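Local coordinates for protein wsv230 (Shrimp white spot syndrome virus, PDB 2GJ2) that is a nonstructural viral protein with a ferredoxin fold that binds metal ions, here cadmium, though its exact role in the virus is not established, at residues Gly17-Tyr23 with Leu68-Ser72; Asp31-Val36 with Val48-Ser54. The contacts are given in a common frame with arbitrary orientation. Numbering follows the deposited sequence.

Interaction 1 (Gly17-Tyr23 with Leu68-Ser72)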
loop_
_atom_site.group_PDB
_atom_site.type_symbol
_atom_site.label_atom_id
_atom_site.label_comp_id
_atom_site.label_asym_id
_atom_site.label_seq_id
_atom_site.Cartn_x
_atom_site.Cartn_y
_atom_site.Cartn_z
ATOM N N GLY A 17 12.546 13.994 -6.357
ATOM C CA GLY A 17 12.694 15.318 -6.931
ATOM C C GLY A 17 13.166 16.357 -5.922
ATOM O O GLY A 17 13.348 16.047 -4.749
ATOM N N ASP A 18 13.346 17.592 -6.383
ATOM C CA ASP A 18 13.824 18.680 -5.535
ATOM C C ASP A 18 12.726 19.621 -5.010
ATOM O O ASP A 18 12.982 20.491 -4.184
ATOM C CB ASP A 18 14.856 19.490 -6.309
ATOM C CG ASP A 18 15.671 20.387 -5.414
ATOM O OD1 ASP A 18 16.357 19.847 -4.519
ATOM O OD2 ASP A 18 15.624 21.621 -5.608
ATOM N N ASP A 19 11.513 19.435 -5.511
ATOM C CA ASP A 19 10.355 20.219 -5.125
ATOM C C ASP A 19 9.205 19.216 -5.064
ATOM O O ASP A 19 8.506 18.979 -6.050
ATOM C CB ASP A 19 10.074 21.307 -6.177
ATOM C CG ASP A 19 8.805 22.110 -5.875
ATOM O OD1 ASP A 19 8.521 22.372 -4.685
ATOM O OD2 ASP A 19 8.093 22.488 -6.829
ATOM N N THR A 20 9.031 18.622 -3.889
ATOM C CA THR A 20 8.016 17.599 -3.660
ATOM C C THR A 20 6.761 18.152 -3.017
ATOM O O THR A 20 6.052 17.424 -2.323
ATOM C CB THR A 20 8.568 16.517 -2.723
ATOM O OG1 THR A 20 8.592 17.017 -1.380
ATOM C CG2 THR A 20 9.996 16.160 -3.114
ATOM N N SER A 21 6.475 19.427 -3.254
ATOM C CA SER A 21 5.317 20.074 -2.633
ATOM C C SER A 21 3.942 19.578 -3.035
ATOM O O SER A 21 3.071 19.439 -2.189
ATOM C CB SER A 21 5.375 21.595 -2.854
ATOM O OG SER A 21 6.396 22.187 -2.070
ATOM N N ARG A 22 3.742 19.327 -4.321
ATOM C CA ARG A 22 2.448 18.876 -4.815
ATOM C C ARG A 22 2.442 17.390 -5.226
ATOM O O ARG A 22 1.492 16.929 -5.882
ATOM C CB ARG A 22 2.043 19.752 -6.005
ATOM C CG ARG A 22 0.632 19.511 -6.516
ATOM C CD ARG A 22 0.329 20.305 -7.785
ATOM N NE ARG A 22 -1.034 20.061 -8.255
ATOM C CZ ARG A 22 -1.541 20.550 -9.380
ATOM N NH1 ARG A 22 -0.801 21.316 -10.169
ATOM N NH2 ARG A 22 -2.793 20.268 -9.716
ATOM N N TYR A 23 3.481 16.639 -4.843
ATOM C CA TYR A 23 3.569 15.217 -5.209
ATOM C C TYR A 23 2.391 14.466 -4.640
ATOM O O TYR A 23 1.749 13.664 -5.330
ATOM C CB TYR A 23 4.842 14.580 -4.663
ATOM C CG TYR A 23 6.099 14.761 -5.478
ATOM C CD1 TYR A 23 6.301 15.899 -6.261
ATOM C CD2 TYR A 23 7.128 13.831 -5.395
ATOM C CE1 TYR A 23 7.496 16.104 -6.933
ATOM C CE2 TYR A 23 8.321 14.020 -6.058
ATOM C CZ TYR A 23 8.509 15.163 -6.827
ATOM O OH TYR A 23 9.714 15.364 -7.472
ATOM N N LEU A 68 2.646 18.339 -14.341
ATOM C CA LEU A 68 1.597 18.237 -13.338
ATOM C C LEU A 68 2.088 18.559 -11.933
ATOM O O LEU A 68 1.386 19.198 -11.140
ATOM C CB LEU A 68 0.951 16.852 -13.407
ATOM C CG LEU A 68 0.046 16.633 -14.626
ATOM C CD1 LEU A 68 -0.415 15.184 -14.721
ATOM C CD2 LEU A 68 -1.164 17.561 -14.504
ATOM N N THR A 69 3.316 18.169 -11.630
ATOM C CA THR A 69 3.855 18.418 -10.303
ATOM C C THR A 69 4.553 19.764 -10.157
ATOM O O THR A 69 4.698 20.283 -9.051
ATOM C CB THR A 69 4.829 17.301 -9.894
ATOM O OG1 THR A 69 5.228 17.507 -8.536
ATOM C CG2 THR A 69 6.063 17.303 -10.773
ATOM N N GLY A 70 4.984 20.341 -11.275
ATOM C CA GLY A 70 5.674 21.613 -11.209
ATOM C C GLY A 70 7.065 21.339 -10.705
ATOM O O GLY A 70 7.616 22.105 -9.917
ATOM N N ASP A 71 7.633 20.222 -11.146
ATOM C CA ASP A 71 8.988 19.850 -10.734
ATOM C C ASP A 71 9.684 19.210 -11.927
ATOM O O ASP A 71 9.462 18.040 -12.233
ATOM C CB ASP A 71 8.952 18.864 -9.567
ATOM C CG ASP A 71 10.332 18.554 -9.034
ATOM O OD1 ASP A 71 11.329 18.897 -9.725
ATOM O OD2 ASP A 71 10.422 17.967 -7.931
ATOM N N SER A 72 10.519 19.993 -12.600
ATOM C CA SER A 72 11.221 19.532 -13.791
ATOM C C SER A 72 12.368 18.584 -13.467
ATOM O O SER A 72 12.965 18.020 -14.374
ATOM C CB SER A 72 11.756 20.731 -14.584
ATOM O OG SER A 72 12.848 21.370 -13.917
HETATM O O HOH W 1 5.786 19.215 -6.461
#
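Beginning at Gly-17, whose CA lies 3.6 Å from Asp-71 OD2, the loop 17-23 brings several residues to that one carboxylate oxygen. An ideal CB on Gly-17 would clash with both Asp-71 OD2 and Tyr-23 OH, so the close fit depends on the missing side chain. Asp-18 turns its carboxylate away, while its backbone N bonds to Thr-73 OG1, which also holds Asp-71 OD1. Next, Asp-19 N donates to Asp-71 OD2 (3.0 Å, 150° at the hydrogen). The backbone N of Arg-22, the N-cap residue, joins through one water, which accepts from Arg-22 N (3.0 Å) and Thr-69 OG1 (2.7 Å) and donates to Asp-19 O (2.8 Å). Finally Tyr-23 OH donates to Asp-71 OD2 at 2.7 Å, making that oxygen a shared acceptor. In the other segment, Gly-70 (phi 75°) ends helix 62-69 in a Schellman motif, and Asp-71 follows with its CB directed toward the loop. The contact thus joins the C-terminal end of helix 62-69 to the connection between strand 13-16 and helix 23-27.

Interaction 2 (Asp31-Val36 with Val48-Ser54). With CD (cadmium ion), chain E; CD (cadmium ion), chain F; CD (cadmium ion), chain K.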
loop_
_atom_site.group_PDB
_atom_site.type_symbol
_atom_site.label_atom_id
_atom_site.label_comp_id
_atom_site.label_asym_id
_atom_site.label_seq_id
_atom_site.Cartn_x
_atom_site.Cartn_y
_atom_site.Cartn_z
ATOM N N ASP A 31 -6.602 7.203 -10.616
ATOM C CA ASP A 31 -7.469 6.148 -10.117
ATOM C C ASP A 31 -6.725 4.823 -9.903
ATOM O O ASP A 31 -7.326 3.840 -9.455
ATOM C CB ASP A 31 -8.657 5.946 -11.080
ATOM C CG ASP A 31 -9.665 7.104 -11.041
ATOM O OD1 ASP A 31 -9.240 8.280 -10.990
ATOM O OD2 ASP A 31 -10.887 6.837 -11.078
ATOM N N THR A 32 -5.429 4.788 -10.222
ATOM C CA THR A 32 -4.648 3.566 -10.034
ATOM C C THR A 32 -3.794 3.590 -8.761
ATOM O O THR A 32 -3.205 2.583 -8.387
ATOM C CB THR A 32 -3.704 3.303 -11.235
ATOM O OG1 THR A 32 -3.069 4.526 -11.613
ATOM C CG2 THR A 32 -4.471 2.721 -12.421
ATOM N N VAL A 33 -3.737 4.737 -8.097
ATOM C CA VAL A 33 -2.937 4.889 -6.888
ATOM C C VAL A 33 -3.723 4.503 -5.644
ATOM O O VAL A 33 -4.777 5.062 -5.383
ATOM C CB VAL A 33 -2.437 6.351 -6.767
ATOM C CG1 VAL A 33 -1.606 6.538 -5.499
ATOM C CG2 VAL A 33 -1.586 6.704 -8.018
ATOM N N GLU A 34 -3.207 3.530 -4.894
ATOM C CA GLU A 34 -3.840 3.048 -3.665
ATOM C C GLU A 34 -3.440 4.013 -2.583
ATOM O O GLU A 34 -4.270 4.483 -1.835
ATOM C CB GLU A 34 -3.314 1.660 -3.299
ATOM C CG GLU A 34 -3.933 0.979 -2.040
ATOM C CD GLU A 34 -3.114 -0.249 -1.584
ATOM O OE1 GLU A 34 -1.994 -0.029 -1.005
ATOM O OE2 GLU A 34 -3.579 -1.412 -1.821
ATOM N N ALA A 35 -2.150 4.319 -2.531
ATOM C CA ALA A 35 -1.605 5.221 -1.530
ATOM C C ALA A 35 -0.300 5.881 -1.988
ATOM O O ALA A 35 0.403 5.387 -2.874
ATOM C CB ALA A 35 -1.359 4.447 -0.193
ATOM N N VAL A 36 0.010 7.000 -1.351
ATOM C CA VAL A 36 1.218 7.760 -1.610
ATOM C C VAL A 36 1.796 8.014 -0.236
ATOM O O VAL A 36 1.117 8.571 0.611
ATOM C CB VAL A 36 0.900 9.115 -2.273
ATOM C CG1 VAL A 36 2.180 9.967 -2.385
ATOM C CG2 VAL A 36 0.301 8.878 -3.626
ATOM N N VAL A 48 4.837 5.455 -4.114
ATOM C CA VAL A 48 3.503 5.452 -4.672
ATOM C C VAL A 48 3.120 3.977 -4.849
ATOM O O VAL A 48 3.820 3.230 -5.539
ATOM C CB VAL A 48 3.457 6.117 -6.051
ATOM C CG1 VAL A 48 2.040 6.234 -6.473
ATOM C CG2 VAL A 48 4.141 7.501 -6.032
ATOM N N CYS A 49 2.023 3.565 -4.212
ATOM C CA CYS A 49 1.505 2.188 -4.280
ATOM C C CYS A 49 0.412 2.045 -5.347
ATOM O O CYS A 49 -0.557 2.774 -5.356
ATOM C CB CYS A 49 0.921 1.782 -2.902
ATOM S SG CYS A 49 0.124 0.142 -2.877
ATOM N N LEU A 50 0.558 1.104 -6.256
ATOM C CA LEU A 50 -0.470 0.907 -7.266
ATOM C C LEU A 50 -1.495 -0.113 -6.771
ATOM O O LEU A 50 -1.110 -1.106 -6.154
ATOM C CB LEU A 50 0.150 0.392 -8.565
ATOM C CG LEU A 50 0.669 1.461 -9.516
ATOM C CD1 LEU A 50 0.916 0.847 -10.882
ATOM C CD2 LEU A 50 -0.365 2.579 -9.625
ATOM N N LYS A 51 -2.782 0.127 -7.045
ATOM C CA LYS A 51 -3.849 -0.793 -6.649
ATOM C C LYS A 51 -3.566 -2.140 -7.293
ATOM O O LYS A 51 -3.042 -2.197 -8.399
ATOM C CB LYS A 51 -5.218 -0.313 -7.136
ATOM C CG LYS A 51 -5.697 1.013 -6.562
ATOM C CD LYS A 51 -7.170 1.217 -6.907
ATOM C CE LYS A 51 -7.630 2.672 -6.797
ATOM N NZ LYS A 51 -7.623 3.240 -5.421
ATOM N N GLN A 52 -3.916 -3.225 -6.606
ATOM C CA GLN A 52 -3.680 -4.558 -7.132
ATOM C C GLN A 52 -4.316 -4.669 -8.506
ATOM O O GLN A 52 -5.429 -4.200 -8.714
ATOM C CB GLN A 52 -4.260 -5.604 -6.179
ATOM C CG GLN A 52 -4.032 -7.051 -6.609
ATOM C CD GLN A 52 -4.383 -8.072 -5.517
ATOM O OE1 GLN A 52 -3.631 -8.267 -4.549
ATOM N NE2 GLN A 52 -5.532 -8.717 -5.668
ATOM N N GLY A 53 -3.593 -5.259 -9.451
ATOM C CA GLY A 53 -4.119 -5.436 -10.798
ATOM C C GLY A 53 -4.168 -4.215 -11.706
ATOM O O GLY A 53 -4.620 -4.302 -12.853
ATOM N N SER A 54 -3.691 -3.079 -11.204
ATOM C CA SER A 54 -3.700 -1.836 -11.963
ATOM C C SER A 54 -2.397 -1.490 -12.656
ATOM O O SER A 54 -1.314 -1.926 -12.256
ATOM C CB SER A 54 -4.078 -0.687 -11.052
ATOM O OG SER A 54 -5.377 -0.883 -10.545
HETATM CD CD CD E . 1.777 -1.274 -3.583
HETATM CD CD CD F . -0.140 -0.408 -0.625
HETATM CD CD CD K . -2.457 -2.826 -1.256
HETATM O O HOH W 2 0.478 -2.994 -3.834
HETATM O O HOH W 3 -0.018 0.930 1.147
HETATM O O HOH W 4 -1.674 -3.692 -2.815
#
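Glu-34 extends its side chain (chi1 and chi2 both t) before chi3 of 74° orients the carboxylate, placing OE1 2.8 Å from Cys-49 SG. Both atoms bind one cadmium ion, Glu-34 OE1 at 1.9 Å and Cys-49 SG at 2.3 Å. Cys-49, also t, bridges to a second cadmium from the same SG at 2.3 Å, a site shared with Asp-12, whereas Glu-34 OE2 binds a third at 1.9 Å. Asp-12, Glu-34 and Cys-49 of the second subunit also contribute ligands to this cluster, so the metals lie between the two copies. The backbone beneath is the antiparallel hairpin of strands 33-38 and 45-50 in the ferredoxin-fold sheet, interrupted by a classic beta bulge: Glu-34 and Ala-35 both face Cys-49. Its evidence is Glu-34 N to Cys-49 O and Cys-49 N to Ala-35 O, each 2.8 Å. Val-33, Val-36 and Val-48, all with chi1 t, pack against Met-27 of helix 23-27; Val-33 CG1 meets Val-48 CG1 at 3.8 Å. Beyond the strands, Lys-51 N donates to Thr-32 O (2.8 Å, 171°). The Lys-51 side chain runs m, t, t, and its final m torsion leaves NZ 3.4 Å from Val-33 O, a weak bond. At the type II turn 51-54, Ser-54 CB touches Thr-32 CG2 at 3.7 Å.

From the N terminus, the chain passes strands 7-9 and 13-16 and enters loop 17-23, where interaction 1 opens. Helix 23-27 follows, then 31-36 and, 12 residues on from its end, 48-54, which closes the hairpin of interaction 2. The chain continues through strand 56-58 and along helix 62-69, whose last residues begin 68-72; there interaction 1 closes a loop of 44 intervening residues. Interaction 2 is therefore nested inside interaction 1, not crossed with it. Their centres are 19 Å apart, on opposite sides of the chain's centre. Interaction 1 ties the C-terminal end of helix 62-69 to the loop between strand 13-16 and helix 23-27; interaction 2 pairs strand 33-38, outermost in this chain's four-stranded sheet, with 45-50.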